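Local coordinates for predicted protein (Phaeodactylum tricornutum CCAP 1055/1, PDB 5Z5M) that probably catalyses two successive steps of urate breakdown, hydrolysing 5-hydroxyisourate and then stereoselectively decarboxylating the product to (S)-allantoin, at residues A[30-35]-A[57-62]; A[47-52]-A[277-282]; A[70-75]-A[157-162]; A[123-128]-A[153-158]. All blocks are in the same frame, centred on the assembly; numbering follows the deposited sequence.

Interaction 1: A[30-35]-A[57-62]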
loop_
_atom_site.group_PDB
_atom_site.type_symbol
_atom_site.label_atom_id
_atom_site.label_comp_id
_atom_site.label_asym_id
_atom_site.label_seq_id
_atom_site.Cartn_x
_atom_site.Cartn_y
_atom_site.Cartn_z
ATOM N N ALA A 30 -30.629 12.130 -30.906
ATOM C CA ALA A 30 -30.758 13.581 -30.848
ATOM C C ALA A 30 -31.671 14.010 -29.700
ATOM O O ALA A 30 -31.607 15.155 -29.251
ATOM C CB ALA A 30 -31.278 14.127 -32.172
ATOM N N TRP A 31 -32.511 13.091 -29.227
ATOM C CA TRP A 31 -33.421 13.385 -28.123
ATOM C C TRP A 31 -32.679 13.805 -26.853
ATOM O O TRP A 31 -33.215 14.560 -26.041
ATOM C CB TRP A 31 -34.334 12.186 -27.826
ATOM C CG TRP A 31 -33.636 10.903 -27.453
ATOM C CD1 TRP A 31 -33.206 9.927 -28.305
ATOM C CD2 TRP A 31 -33.322 10.446 -26.130
ATOM N NE1 TRP A 31 -32.629 8.900 -27.598
ATOM C CE2 TRP A 31 -32.688 9.192 -26.260
ATOM C CE3 TRP A 31 -33.506 10.978 -24.850
ATOM C CZ2 TRP A 31 -32.241 8.461 -25.161
ATOM C CZ3 TRP A 31 -33.060 10.250 -23.756
ATOM C CH2 TRP A 31 -32.433 9.007 -23.920
ATOM N N VAL A 32 -31.450 13.321 -26.685
ATOM C CA VAL A 32 -30.644 13.688 -25.525
ATOM C C VAL A 32 -30.341 15.179 -25.551
ATOM O O VAL A 32 -30.512 15.874 -24.551
ATOM C CB VAL A 32 -29.312 12.911 -25.460
ATOM C CG1 VAL A 32 -28.533 13.311 -24.215
ATOM C CG2 VAL A 32 -29.559 11.408 -25.467
ATOM N N ALA A 33 -29.888 15.660 -26.705
ATOM C CA ALA A 33 -29.544 17.068 -26.873
ATOM C C ALA A 33 -30.789 17.943 -26.800
ATOM O O ALA A 33 -30.744 19.083 -26.325
ATOM C CB ALA A 33 -28.817 17.280 -28.197
ATOM N N GLU A 34 -31.905 17.395 -27.269
ATOM C CA GLU A 34 -33.173 18.105 -27.226
ATOM C C GLU A 34 -33.598 18.364 -25.788
ATOM O O GLU A 34 -33.857 19.505 -25.413
ATOM C CB GLU A 34 -34.246 17.318 -27.970
ATOM C CG GLU A 34 -34.016 17.290 -29.461
ATOM C CD GLU A 34 -33.861 18.680 -30.050
ATOM O OE1 GLU A 34 -34.655 19.573 -29.684
ATOM O OE2 GLU A 34 -32.948 18.879 -30.881
ATOM N N ALA A 35 -33.648 17.302 -24.986
ATOM C CA ALA A 35 -33.964 17.421 -23.569
ATOM C C ALA A 35 -33.024 18.409 -22.875
ATOM O O ALA A 35 -33.447 19.175 -22.014
ATOM C CB ALA A 35 -33.899 16.057 -22.896
ATOM N N LYS A 57 -25.392 12.847 -19.548
ATOM C CA LYS A 57 -25.392 11.524 -18.929
ATOM C C LYS A 57 -26.634 11.336 -18.062
ATOM O O LYS A 57 -27.265 10.277 -18.086
ATOM C CB LYS A 57 -24.127 11.320 -18.089
ATOM C CG LYS A 57 -23.993 9.930 -17.481
ATOM C CD LYS A 57 -22.686 9.793 -16.699
ATOM C CE LYS A 57 -22.544 8.402 -16.103
ATOM N NZ LYS A 57 -21.234 8.219 -15.412
ATOM N N ALA A 58 -26.976 12.367 -17.294
ATOM C CA ALA A 58 -28.148 12.328 -16.420
ATOM C C ALA A 58 -29.436 12.121 -17.214
ATOM O O ALA A 58 -30.301 11.342 -16.814
ATOM C CB ALA A 58 -28.240 13.602 -15.600
ATOM N N ILE A 59 -29.555 12.826 -18.337
ATOM C CA ILE A 59 -30.707 12.679 -19.225
ATOM C C ILE A 59 -30.842 11.237 -19.712
ATOM O O ILE A 59 -31.930 10.657 -19.695
ATOM C CB ILE A 59 -30.604 13.633 -20.434
ATOM C CG1 ILE A 59 -30.768 15.078 -19.959
ATOM C CG2 ILE A 59 -31.659 13.291 -21.497
ATOM C CD1 ILE A 59 -30.558 16.116 -21.041
ATOM N N VAL A 60 -29.725 10.648 -20.118
ATOM C CA VAL A 60 -29.738 9.257 -20.557
ATOM C C VAL A 60 -30.118 8.320 -19.412
ATOM O O VAL A 60 -30.991 7.460 -19.561
ATOM C CB VAL A 60 -28.374 8.834 -21.135
ATOM C CG1 VAL A 60 -28.346 7.329 -21.384
ATOM C CG2 VAL A 60 -28.088 9.600 -22.432
ATOM N N ASN A 61 -29.472 8.498 -18.266
ATOM C CA ASN A 61 -29.679 7.609 -17.128
ATOM C C ASN A 61 -31.115 7.631 -16.612
ATOM O O ASN A 61 -31.604 6.636 -16.075
ATOM C CB ASN A 61 -28.713 7.958 -15.994
ATOM C CG ASN A 61 -27.319 7.397 -16.223
ATOM O OD1 ASN A 61 -27.117 6.524 -17.072
ATOM N ND2 ASN A 61 -26.350 7.897 -15.468
ATOM N N LYS A 62 -31.800 8.757 -16.787
ATOM C CA LYS A 62 -33.166 8.864 -16.297
ATOM C C LYS A 62 -34.196 8.408 -17.335
ATOM O O LYS A 62 -35.399 8.477 -17.090
ATOM C CB LYS A 62 -33.446 10.303 -15.849
ATOM C CG LYS A 62 -32.704 10.675 -14.574
ATOM C CD LYS A 62 -32.862 12.144 -14.218
ATOM C CE LYS A 62 -31.917 12.533 -13.087
ATOM N NZ LYS A 62 -31.984 13.985 -12.765
#

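Interaction 2: A[47-52]-A[277-282]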
loop_
_atom_site.group_PDB
_atom_site.type_symbol
_atom_site.label_atom_id
_atom_site.label_comp_id
_atom_site.label_asym_id
_atom_site.label_seq_id
_atom_site.Cartn_x
_atom_site.Cartn_y
_atom_site.Cartn_z
ATOM N N GLU A 47 -20.997 25.197 -16.710
ATOM C CA GLU A 47 -19.840 26.065 -16.901
ATOM C C GLU A 47 -18.626 25.345 -17.484
ATOM O O GLU A 47 -17.736 25.985 -18.041
ATOM C CB GLU A 47 -19.453 26.720 -15.572
ATOM C CG GLU A 47 -20.500 27.671 -15.008
ATOM C CD GLU A 47 -20.010 28.408 -13.764
ATOM O OE1 GLU A 47 -18.907 28.086 -13.273
ATOM O OE2 GLU A 47 -20.725 29.308 -13.278
ATOM N N THR A 48 -18.583 24.022 -17.353
ATOM C CA THR A 48 -17.420 23.258 -17.800
ATOM C C THR A 48 -17.823 22.087 -18.695
ATOM O O THR A 48 -18.997 21.728 -18.779
ATOM C CB THR A 48 -16.614 22.705 -16.605
ATOM O OG1 THR A 48 -17.436 21.804 -15.851
ATOM C CG2 THR A 48 -16.128 23.832 -15.705
ATOM N N ILE A 49 -16.847 21.484 -19.363
ATOM C CA ILE A 49 -17.155 20.350 -20.222
ATOM C C ILE A 49 -17.564 19.152 -19.358
ATOM O O ILE A 49 -18.406 18.346 -19.765
ATOM C CB ILE A 49 -15.969 19.998 -21.154
ATOM C CG1 ILE A 49 -16.395 18.952 -22.191
ATOM C CG2 ILE A 49 -14.759 19.542 -20.360
ATOM C CD1 ILE A 49 -15.335 18.645 -23.220
ATOM N N SER A 50 -17.016 19.067 -18.147
ATOM C CA SER A 50 -17.417 18.028 -17.198
ATOM C C SER A 50 -18.902 18.112 -16.878
ATOM O O SER A 50 -19.616 17.109 -16.908
ATOM C CB SER A 50 -16.618 18.133 -15.900
ATOM O OG SER A 50 -15.264 17.790 -16.104
ATOM N N GLN A 51 -19.360 19.321 -16.565
ATOM C CA GLN A 51 -20.760 19.537 -16.228
ATOM C C GLN A 51 -21.675 19.262 -17.419
ATOM O O GLN A 51 -22.788 18.758 -17.256
ATOM C CB GLN A 51 -20.962 20.965 -15.715
ATOM C CG GLN A 51 -20.344 21.205 -14.345
ATOM C CD GLN A 51 -20.340 22.668 -13.950
ATOM O OE1 GLN A 51 -20.604 23.544 -14.768
ATOM N NE2 GLN A 51 -20.033 22.938 -12.688
ATOM N N LEU A 52 -21.200 19.597 -18.612
ATOM C CA LEU A 52 -21.966 19.353 -19.826
ATOM C C LEU A 52 -22.145 17.849 -20.037
ATOM O O LEU A 52 -23.247 17.376 -20.322
ATOM C CB LEU A 52 -21.273 19.997 -21.033
ATOM C CG LEU A 52 -21.875 19.651 -22.397
ATOM C CD1 LEU A 52 -23.355 20.040 -22.446
ATOM C CD2 LEU A 52 -21.089 20.325 -23.506
ATOM N N ASN A 277 -9.553 13.762 -17.783
ATOM C CA ASN A 277 -10.435 14.928 -17.685
ATOM C C ASN A 277 -9.659 16.211 -17.379
ATOM O O ASN A 277 -9.149 16.385 -16.276
ATOM C CB ASN A 277 -11.517 14.683 -16.617
ATOM C CG ASN A 277 -12.543 15.817 -16.531
ATOM O OD1 ASN A 277 -12.320 16.915 -17.026
ATOM N ND2 ASN A 277 -13.677 15.539 -15.894
ATOM N N PRO A 278 -9.604 17.131 -18.353
ATOM C CA PRO A 278 -8.808 18.358 -18.242
ATOM C C PRO A 278 -9.347 19.366 -17.220
ATOM O O PRO A 278 -8.641 20.327 -16.916
ATOM C CB PRO A 278 -8.861 18.936 -19.660
ATOM C CG PRO A 278 -10.101 18.378 -20.263
ATOM C CD PRO A 278 -10.304 17.029 -19.646
ATOM N N ASP A 279 -10.567 19.151 -16.725
ATOM C CA ASP A 279 -11.154 19.975 -15.664
ATOM C C ASP A 279 -10.652 19.616 -14.268
ATOM O O ASP A 279 -10.696 20.444 -13.354
ATOM C CB ASP A 279 -12.683 19.846 -15.656
ATOM C CG ASP A 279 -13.347 20.543 -16.827
ATOM O OD1 ASP A 279 -12.831 21.588 -17.286
ATOM O OD2 ASP A 279 -14.412 20.052 -17.265
ATOM N N ASP A 280 -10.201 18.375 -14.101
ATOM C CA ASP A 280 -9.954 17.821 -12.767
ATOM C C ASP A 280 -8.589 18.143 -12.183
ATOM O O ASP A 280 -7.625 18.383 -12.910
ATOM C CB ASP A 280 -10.116 16.297 -12.785
ATOM C CG ASP A 280 -11.564 15.859 -12.824
ATOM O OD1 ASP A 280 -12.454 16.711 -12.614
ATOM O OD2 ASP A 280 -11.810 14.658 -13.058
ATOM N N HIS A 281 -8.520 18.128 -10.855
ATOM C CA HIS A 281 -7.250 18.121 -10.144
ATOM C C HIS A 281 -6.788 16.674 -9.965
ATOM O O HIS A 281 -7.429 15.884 -9.267
ATOM C CB HIS A 281 -7.379 18.810 -8.786
ATOM C CG HIS A 281 -6.155 18.702 -7.934
ATOM N ND1 HIS A 281 -6.172 18.926 -6.574
ATOM C CD2 HIS A 281 -4.871 18.390 -8.245
ATOM C CE1 HIS A 281 -4.957 18.759 -6.085
ATOM N NE2 HIS A 281 -4.148 18.430 -7.080
ATOM N N TYR A 282 -5.691 16.321 -10.623
ATOM C CA TYR A 282 -5.102 14.999 -10.454
ATOM C C TYR A 282 -3.935 15.102 -9.492
ATOM O O TYR A 282 -3.010 15.874 -9.712
ATOM C CB TYR A 282 -4.630 14.421 -11.789
ATOM C CG TYR A 282 -5.700 13.761 -12.630
ATOM C CD1 TYR A 282 -6.792 14.478 -13.100
ATOM C CD2 TYR A 282 -5.599 12.423 -12.982
ATOM C CE1 TYR A 282 -7.761 13.871 -13.883
ATOM C CE2 TYR A 282 -6.556 11.811 -13.764
ATOM C CZ TYR A 282 -7.637 12.536 -14.207
ATOM O OH TYR A 282 -8.593 11.931 -14.989
HETATM O O HOH W 1 -14.353 22.932 -19.272
#

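Interaction 3: A[70-75]-A[157-162]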
loop_
_atom_site.group_PDB
_atom_site.type_symbol
_atom_site.label_atom_id
_atom_site.label_comp_id
_atom_site.label_asym_id
_atom_site.label_seq_id
_atom_site.Cartn_x
_atom_site.Cartn_y
_atom_site.Cartn_z
ATOM N N GLU A 70 -32.373 0.811 -26.886
ATOM C CA GLU A 70 -32.341 1.333 -28.248
ATOM C C GLU A 70 -31.089 2.164 -28.505
ATOM O O GLU A 70 -30.569 2.191 -29.622
ATOM C CB GLU A 70 -33.594 2.167 -28.539
ATOM C CG GLU A 70 -34.862 1.349 -28.760
ATOM C CD GLU A 70 -34.922 0.678 -30.129
ATOM O OE1 GLU A 70 -33.859 0.448 -30.747
ATOM O OE2 GLU A 70 -36.044 0.377 -30.593
ATOM N N LEU A 71 -30.607 2.852 -27.475
ATOM C CA LEU A 71 -29.372 3.610 -27.601
ATOM C C LEU A 71 -28.208 2.650 -27.840
ATOM O O LEU A 71 -27.346 2.901 -28.680
ATOM C CB LEU A 71 -29.128 4.463 -26.354
ATOM C CG LEU A 71 -27.961 5.453 -26.390
ATOM C CD1 LEU A 71 -28.341 6.732 -25.662
ATOM C CD2 LEU A 71 -26.717 4.849 -25.766
ATOM N N LEU A 72 -28.192 1.548 -27.097
ATOM C CA LEU A 72 -27.160 0.529 -27.268
ATOM C C LEU A 72 -27.196 -0.086 -28.667
ATOM O O LEU A 72 -26.159 -0.245 -29.306
ATOM C CB LEU A 72 -27.310 -0.573 -26.217
ATOM C CG LEU A 72 -27.114 -0.177 -24.753
ATOM C CD1 LEU A 72 -27.214 -1.398 -23.855
ATOM C CD2 LEU A 72 -25.781 0.539 -24.553
ATOM N N CYS A 73 -28.392 -0.422 -29.142
ATOM C CA CYS A 73 -28.528 -1.082 -30.438
ATOM C C CYS A 73 -28.214 -0.141 -31.593
ATOM O O CYS A 73 -27.925 -0.581 -32.705
ATOM C CB CYS A 73 -29.934 -1.660 -30.601
ATOM S SG CYS A 73 -30.277 -3.024 -29.469
ATOM N N ALA A 74 -28.263 1.158 -31.321
ATOM C CA ALA A 74 -27.939 2.154 -32.328
ATOM C C ALA A 74 -26.436 2.225 -32.542
ATOM O O ALA A 74 -25.966 2.776 -33.537
ATOM C CB ALA A 74 -28.486 3.521 -31.925
ATOM N N HIS A 75 -25.680 1.661 -31.606
ATOM C CA HIS A 75 -24.230 1.736 -31.679
ATOM C C HIS A 75 -23.679 0.773 -32.725
ATOM O O HIS A 75 -24.143 -0.363 -32.842
ATOM C CB HIS A 75 -23.604 1.456 -30.311
ATOM C CG HIS A 75 -22.310 2.167 -30.091
ATOM N ND1 HIS A 75 -22.246 3.493 -29.717
ATOM C CD2 HIS A 75 -21.027 1.747 -30.208
ATOM C CE1 HIS A 75 -20.980 3.855 -29.607
ATOM N NE2 HIS A 75 -20.220 2.816 -29.901
ATOM N N VAL A 157 -22.471 -2.625 -18.168
ATOM C CA VAL A 157 -21.145 -2.381 -18.717
ATOM C C VAL A 157 -21.241 -1.634 -20.047
ATOM O O VAL A 157 -20.485 -0.704 -20.295
ATOM C CB VAL A 157 -20.362 -3.697 -18.920
ATOM C CG1 VAL A 157 -19.023 -3.427 -19.589
ATOM C CG2 VAL A 157 -20.168 -4.414 -17.586
ATOM N N ALA A 158 -22.181 -2.045 -20.892
ATOM C CA ALA A 158 -22.358 -1.411 -22.197
ATOM C C ALA A 158 -22.723 0.062 -22.042
ATOM O O ALA A 158 -22.221 0.915 -22.772
ATOM C CB ALA A 158 -23.427 -2.140 -22.999
ATOM N N LEU A 159 -23.605 0.349 -21.096
ATOM C CA LEU A 159 -24.028 1.725 -20.855
ATOM C C LEU A 159 -22.864 2.570 -20.342
ATOM O O LEU A 159 -22.747 3.741 -20.691
ATOM C CB LEU A 159 -25.195 1.771 -19.866
ATOM C CG LEU A 159 -26.558 1.306 -20.389
ATOM C CD1 LEU A 159 -27.564 1.229 -19.252
ATOM C CD2 LEU A 159 -27.066 2.221 -21.494
ATOM N N GLU A 160 -22.002 1.977 -19.524
ATOM C CA GLU A 160 -20.791 2.669 -19.082
ATOM C C GLU A 160 -19.908 2.987 -20.286
ATOM O O GLU A 160 -19.354 4.081 -20.383
ATOM C CB GLU A 160 -20.026 1.832 -18.050
ATOM C CG GLU A 160 -20.700 1.791 -16.681
ATOM C CD GLU A 160 -20.031 0.844 -15.695
ATOM O OE1 GLU A 160 -19.097 0.104 -16.087
ATOM O OE2 GLU A 160 -20.444 0.850 -14.515
ATOM N N GLN A 161 -19.798 2.035 -21.211
ATOM C CA GLN A 161 -19.003 2.237 -22.418
ATOM C C GLN A 161 -19.559 3.358 -23.306
ATOM O O GLN A 161 -18.787 4.148 -23.847
ATOM C CB GLN A 161 -18.893 0.933 -23.223
ATOM C CG GLN A 161 -18.240 -0.241 -22.468
ATOM C CD GLN A 161 -16.791 0.013 -22.058
ATOM O OE1 GLN A 161 -15.984 0.518 -22.839
ATOM N NE2 GLN A 161 -16.459 -0.345 -20.825
ATOM N N VAL A 162 -20.883 3.457 -23.460
ATOM C CA VAL A 162 -21.411 4.502 -24.337
ATOM C C VAL A 162 -21.198 5.894 -23.731
ATOM O O VAL A 162 -20.981 6.854 -24.462
ATOM C CB VAL A 162 -22.919 4.310 -24.679
ATOM C CG1 VAL A 162 -23.153 2.957 -25.337
ATOM C CG2 VAL A 162 -23.798 4.484 -23.462
#

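Interaction 4: A[123-128]-A[153-158]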
loop_
_atom_site.group_PDB
_atom_site.type_symbol
_atom_site.label_atom_id
_atom_site.label_comp_id
_atom_site.label_asym_id
_atom_site.label_seq_id
_atom_site.Cartn_x
_atom_site.Cartn_y
_atom_site.Cartn_z
ATOM N N CYS A 123 -26.934 -11.211 -25.599
ATOM C CA CYS A 123 -27.181 -9.937 -24.913
ATOM C C CYS A 123 -28.319 -9.099 -25.503
ATOM O O CYS A 123 -28.977 -8.347 -24.783
ATOM C CB CYS A 123 -25.902 -9.096 -24.897
ATOM S SG CYS A 123 -24.712 -9.636 -23.672
ATOM N N GLY A 124 -28.541 -9.213 -26.808
ATOM C CA GLY A 124 -29.584 -8.446 -27.460
ATOM C C GLY A 124 -29.116 -7.075 -27.909
ATOM O O GLY A 124 -29.894 -6.293 -28.455
ATOM N N PHE A 125 -27.842 -6.780 -27.668
ATOM C CA PHE A 125 -27.226 -5.534 -28.124
ATOM C C PHE A 125 -25.771 -5.819 -28.506
ATOM O O PHE A 125 -25.208 -6.824 -28.074
ATOM C CB PHE A 125 -27.319 -4.440 -27.047
ATOM C CG PHE A 125 -26.895 -4.892 -25.678
ATOM C CD1 PHE A 125 -27.827 -5.365 -24.771
ATOM C CD2 PHE A 125 -25.561 -4.843 -25.300
ATOM C CE1 PHE A 125 -27.444 -5.784 -23.514
ATOM C CE2 PHE A 125 -25.169 -5.259 -24.045
ATOM C CZ PHE A 125 -26.111 -5.733 -23.149
ATOM N N PRO A 126 -25.166 -4.955 -29.337
ATOM C CA PRO A 126 -23.804 -5.237 -29.808
ATOM C C PRO A 126 -22.724 -5.053 -28.743
ATOM O O PRO A 126 -22.928 -4.364 -27.742
ATOM C CB PRO A 126 -23.612 -4.230 -30.952
ATOM C CG PRO A 126 -24.587 -3.144 -30.682
ATOM C CD PRO A 126 -25.764 -3.798 -30.031
ATOM N N PHE A 127 -21.579 -5.688 -28.966
ATOM C CA PHE A 127 -20.431 -5.519 -28.088
ATOM C C PHE A 127 -19.876 -4.118 -28.256
ATOM O O PHE A 127 -19.496 -3.717 -29.356
ATOM C CB PHE A 127 -19.358 -6.564 -28.395
ATOM C CG PHE A 127 -18.105 -6.410 -27.584
ATOM C CD1 PHE A 127 -18.048 -6.864 -26.275
ATOM C CD2 PHE A 127 -16.978 -5.828 -28.133
ATOM C CE1 PHE A 127 -16.890 -6.730 -25.526
ATOM C CE2 PHE A 127 -15.815 -5.691 -27.390
ATOM C CZ PHE A 127 -15.775 -6.148 -26.086
ATOM N N ILE A 128 -19.833 -3.376 -27.156
ATOM C CA ILE A 128 -19.350 -2.008 -27.175
ATOM C C ILE A 128 -18.124 -1.874 -26.278
ATOM O O ILE A 128 -18.118 -2.357 -25.145
ATOM C CB ILE A 128 -20.453 -1.025 -26.728
ATOM C CG1 ILE A 128 -21.683 -1.182 -27.624
ATOM C CG2 ILE A 128 -19.946 0.416 -26.748
ATOM C CD1 ILE A 128 -22.892 -0.406 -27.143
ATOM N N GLN A 153 -25.590 -7.865 -16.333
ATOM C CA GLN A 153 -24.300 -7.274 -16.009
ATOM C C GLN A 153 -23.779 -6.521 -17.225
ATOM O O GLN A 153 -23.287 -5.403 -17.105
ATOM C CB GLN A 153 -23.274 -8.320 -15.567
ATOM C CG GLN A 153 -21.929 -7.680 -15.208
ATOM C CD GLN A 153 -20.874 -8.677 -14.772
ATOM O OE1 GLN A 153 -21.167 -9.850 -14.541
ATOM N NE2 GLN A 153 -19.635 -8.211 -14.654
ATOM N N GLU A 154 -23.897 -7.138 -18.396
ATOM C CA GLU A 154 -23.384 -6.533 -19.618
ATOM C C GLU A 154 -24.170 -5.302 -20.047
ATOM O O GLU A 154 -23.628 -4.426 -20.718
ATOM C CB GLU A 154 -23.361 -7.556 -20.749
ATOM C CG GLU A 154 -22.105 -8.402 -20.724
ATOM C CD GLU A 154 -20.847 -7.543 -20.604
ATOM O OE1 GLU A 154 -20.565 -6.767 -21.544
ATOM O OE2 GLU A 154 -20.152 -7.631 -19.572
ATOM N N PHE A 155 -25.443 -5.239 -19.668
ATOM C CA PHE A 155 -26.265 -4.068 -19.962
ATOM C C PHE A 155 -25.688 -2.845 -19.249
ATOM O O PHE A 155 -25.594 -1.765 -19.828
ATOM C CB PHE A 155 -27.718 -4.312 -19.548
ATOM C CG PHE A 155 -28.658 -3.201 -19.931
ATOM C CD1 PHE A 155 -29.104 -3.071 -21.234
ATOM C CD2 PHE A 155 -29.110 -2.300 -18.980
ATOM C CE1 PHE A 155 -29.974 -2.054 -21.589
ATOM C CE2 PHE A 155 -29.984 -1.284 -19.326
ATOM C CZ PHE A 155 -30.415 -1.160 -20.631
ATOM N N MET A 156 -25.293 -3.036 -17.994
ATOM C CA MET A 156 -24.609 -2.002 -17.216
ATOM C C MET A 156 -23.252 -1.620 -17.794
ATOM O O MET A 156 -22.906 -0.443 -17.874
ATOM C CB MET A 156 -24.424 -2.467 -15.772
ATOM C CG MET A 156 -25.676 -2.392 -14.951
ATOM S SD MET A 156 -26.216 -0.677 -14.882
ATOM C CE MET A 156 -24.760 0.099 -14.180
ATOM N N VAL A 157 -22.471 -2.625 -18.168
ATOM C CA VAL A 157 -21.145 -2.381 -18.717
ATOM C C VAL A 157 -21.241 -1.634 -20.047
ATOM O O VAL A 157 -20.485 -0.704 -20.295
ATOM C CB VAL A 157 -20.362 -3.697 -18.920
ATOM C CG1 VAL A 157 -19.023 -3.427 -19.589
ATOM C CG2 VAL A 157 -20.168 -4.414 -17.586
ATOM N N ALA A 158 -22.181 -2.045 -20.892
ATOM C CA ALA A 158 -22.358 -1.411 -22.197
ATOM C C ALA A 158 -22.723 0.062 -22.042
ATOM O O ALA A 158 -22.221 0.915 -22.772
ATOM C CB ALA A 158 -23.427 -2.140 -22.999
#

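Interaction 1: A[30-35]-A[57-62]
Ile-59 contributes the largest share of this helix-helix junction, and both of its branches are in use. Its extended CG1 branch (chi2 175°) carries CD1 across to the carbonyl oxygen of Val-32, with Ile-59 CD1 to Val-32 O at 3.5 Å, and also to the methyl group of Ala-35, where CD1 to CB is 3.8 Å. The other branch, CG2, lies anti to the backbone N; it reaches the same methyl group and the indole, with Ile-59 CG2 to Trp-31 CZ3 at 4.0 Å. Indole and isoleucine run past one another in opposite directions. Beside this pair, Val-32 and Val-60 cross obliquely, CG2 to CG2 3.8 Å.

What positions the indole is its first torsion together with its neighbour. Trp-31 holds CG between its own backbone N and carbonyl carbon (chi1 59°), the crowded choice, and the benzo end of the ring is thereby brought to the partner helix. Val-32 CG2 sits 3.7 Å above the indole plane, over its centre, so one methyl group serves both the ring and Val-60.

The axes of 30-35 and 57-61 approach to 9.5 Å at 115°, a steep crossing that concentrates the contact around Val-32 and Ile-59. Within the decarboxylase family region, Tyr-26 touches both valines, Ser-63 touches the indole, and His-163 of helix 151-173 packs against Val-60.

Interaction 2: A[47-52]-A[277-282]
A type I beta turn from Asn-277 to Asp-280 is set against the first turn of helix 49-61, with Ser-50 CA and Asp-279 CA 6.7 Å apart. One carboxylate oxygen does most of the joining. Asp-279 OD2 accepts the amide of Ser-50, N to OD2 2.9 Å with an N-H...O angle of 148°, and on its anti lone pair the hydroxyl as well, Ser-50 OG to OD2 being 2.7 Å. The same hydroxyl accepts from Asn-277, whose ND2 lies 2.8 Å from Ser-50 OG, the oxygen almost in the amide plane.

The contact is an interdomain one: the helix belongs to the OHCU decarboxylase region, the turn to the transthyretin-like HIU hydrolase region. Thr-48 is the N-cap, its OG1 accepting from Gln-51 N at 3.2 Å in a capping box completed by a weak return bond from Thr-48 N to Gln-51 OE1, while a water relays Ile-49 N to Asp-279 OD1. The carboxylate thus faces the helix N-terminus, whose partial positive charge probably favours its ionised form. An alanine at Asp-279 would remove both direct bonds to Ser-50 and the water link, and would probably loosen the domain junction. Asn-277 is itself held by an Asx turn, Asp-279 N to Asn-277 OD1 2.9 Å. Alongside, Ile-49 CG2 comes to 3.2 Å from Asp-279 OD2, and the Ile-49 side chain packs on Trp-167 and Leu-171 of helix 151-173.

Interaction 3: A[70-75]-A[157-162]
Flat groups stay at the margin here: the imidazole of His-75 comes no closer to helix 157-162 than 4.5 Å, from ND1 to Val-162 CG1, and the amide of Gln-161 leads away, its OE1 accepting from Ala-130 N. The contact is carried by branched aliphatic groups, through which helix 65-73 packs on the long helix 151-173 within the OHCU decarboxylase family region.

Leu-72 does most of the work. With CG anti to the carbonyl carbon (chi1 -64°), it places CD2 against three residues of one helix face: CD2 to Val-162 CG1 is 3.7 Å, CD2 to Leu-159 CD2 is also 3.7 Å, and CD2 to Ala-158 CB is 3.9 Å. It crosses Leu-159 and Val-162 at about a right angle. Leu-71 adds a second, oblique approach, its CD2 lying 3.7 Å from Val-162 CG2, with a chi2 of 143° away from a staggered value.

An alanine at Leu-72 would remove the methyl group shared by these three residues and would probably leave the end of helix 65-73 less firmly seated. All five touching residues are buried, and Phe-155 also packs on Leu-72. With only carbon meeting carbon, the fit depends on the shapes of the branches and on exclusion of water, and not on directed polar bonds.

Interaction 4: A[123-128]-A[153-158]
This is a buried loop-on-helix contact in which the chain leaving helix 106-123 presses the tip of an aromatic ring against the early turns of helix 151-173, inside the decarboxylase family region. The ring is that of Phe-125, which approaches with its CZ end first. Its CZ stands 3.6 Å from Phe-155 N and, near the ring plane, 3.7 Å from Glu-154 C, so the tip abuts the helix backbone itself. To one side Phe-125 CE1 meets the edge of the Phe-155 ring in plane, 3.9 Å from CD1; to the other Phe-125 CE2 rests 3.7 Å from Ala-158 CB.

Phe-125 takes the crowded first torsion (chi1 48°), and Cys-123 CB lies 3.8 Å above the ring plane, over its centre. Cys-123 also touches the helix, SG to Glu-154 CB 3.8 Å. Between these two residues the chain turns at Gly-124 with a phi of 87°, where a side chain would collide with the carbonyl oxygen of Cys-123. Phe-155 has a further partner in Lys-65, a cation-pi contact, and packs on Glu-152 of the second subunit.

Beyond its packed CB, Glu-154 is polar and buried: OE1 pairs with Arg-146 in a salt bridge and with Tyr-119 OH, and OE2 bonds to His-149 ND1. Such partners probably keep the carboxylate ionised, so the Phe-125 ring probably borders a buried charge that Arg-146 would compensate.

Interactions 3 and 4 form one continuous patch: their centres are 7 Å apart, they share Val-157 and Ala-158 on helix 151-173, and Leu-72 O comes to 3.6 Å from Pro-126 CG. Ala-158 thus receives Leu-72 and Phe-125 together, and both contacts border the third subunit. Interaction 1 joins the patch through Trp-31 CZ2 to Leu-71 CD1 at 4.3 Å, its centre 13 Å from that of interaction 3. Interaction 2 touches none of the others; its nearest atoms are about 5 Å from interaction 1, with which it shares helix 49-61, and about 17 Å from interaction 4. That helix therefore carries domain-internal packing near its C-terminal end and the junction to the transthyretin-like domain at its start.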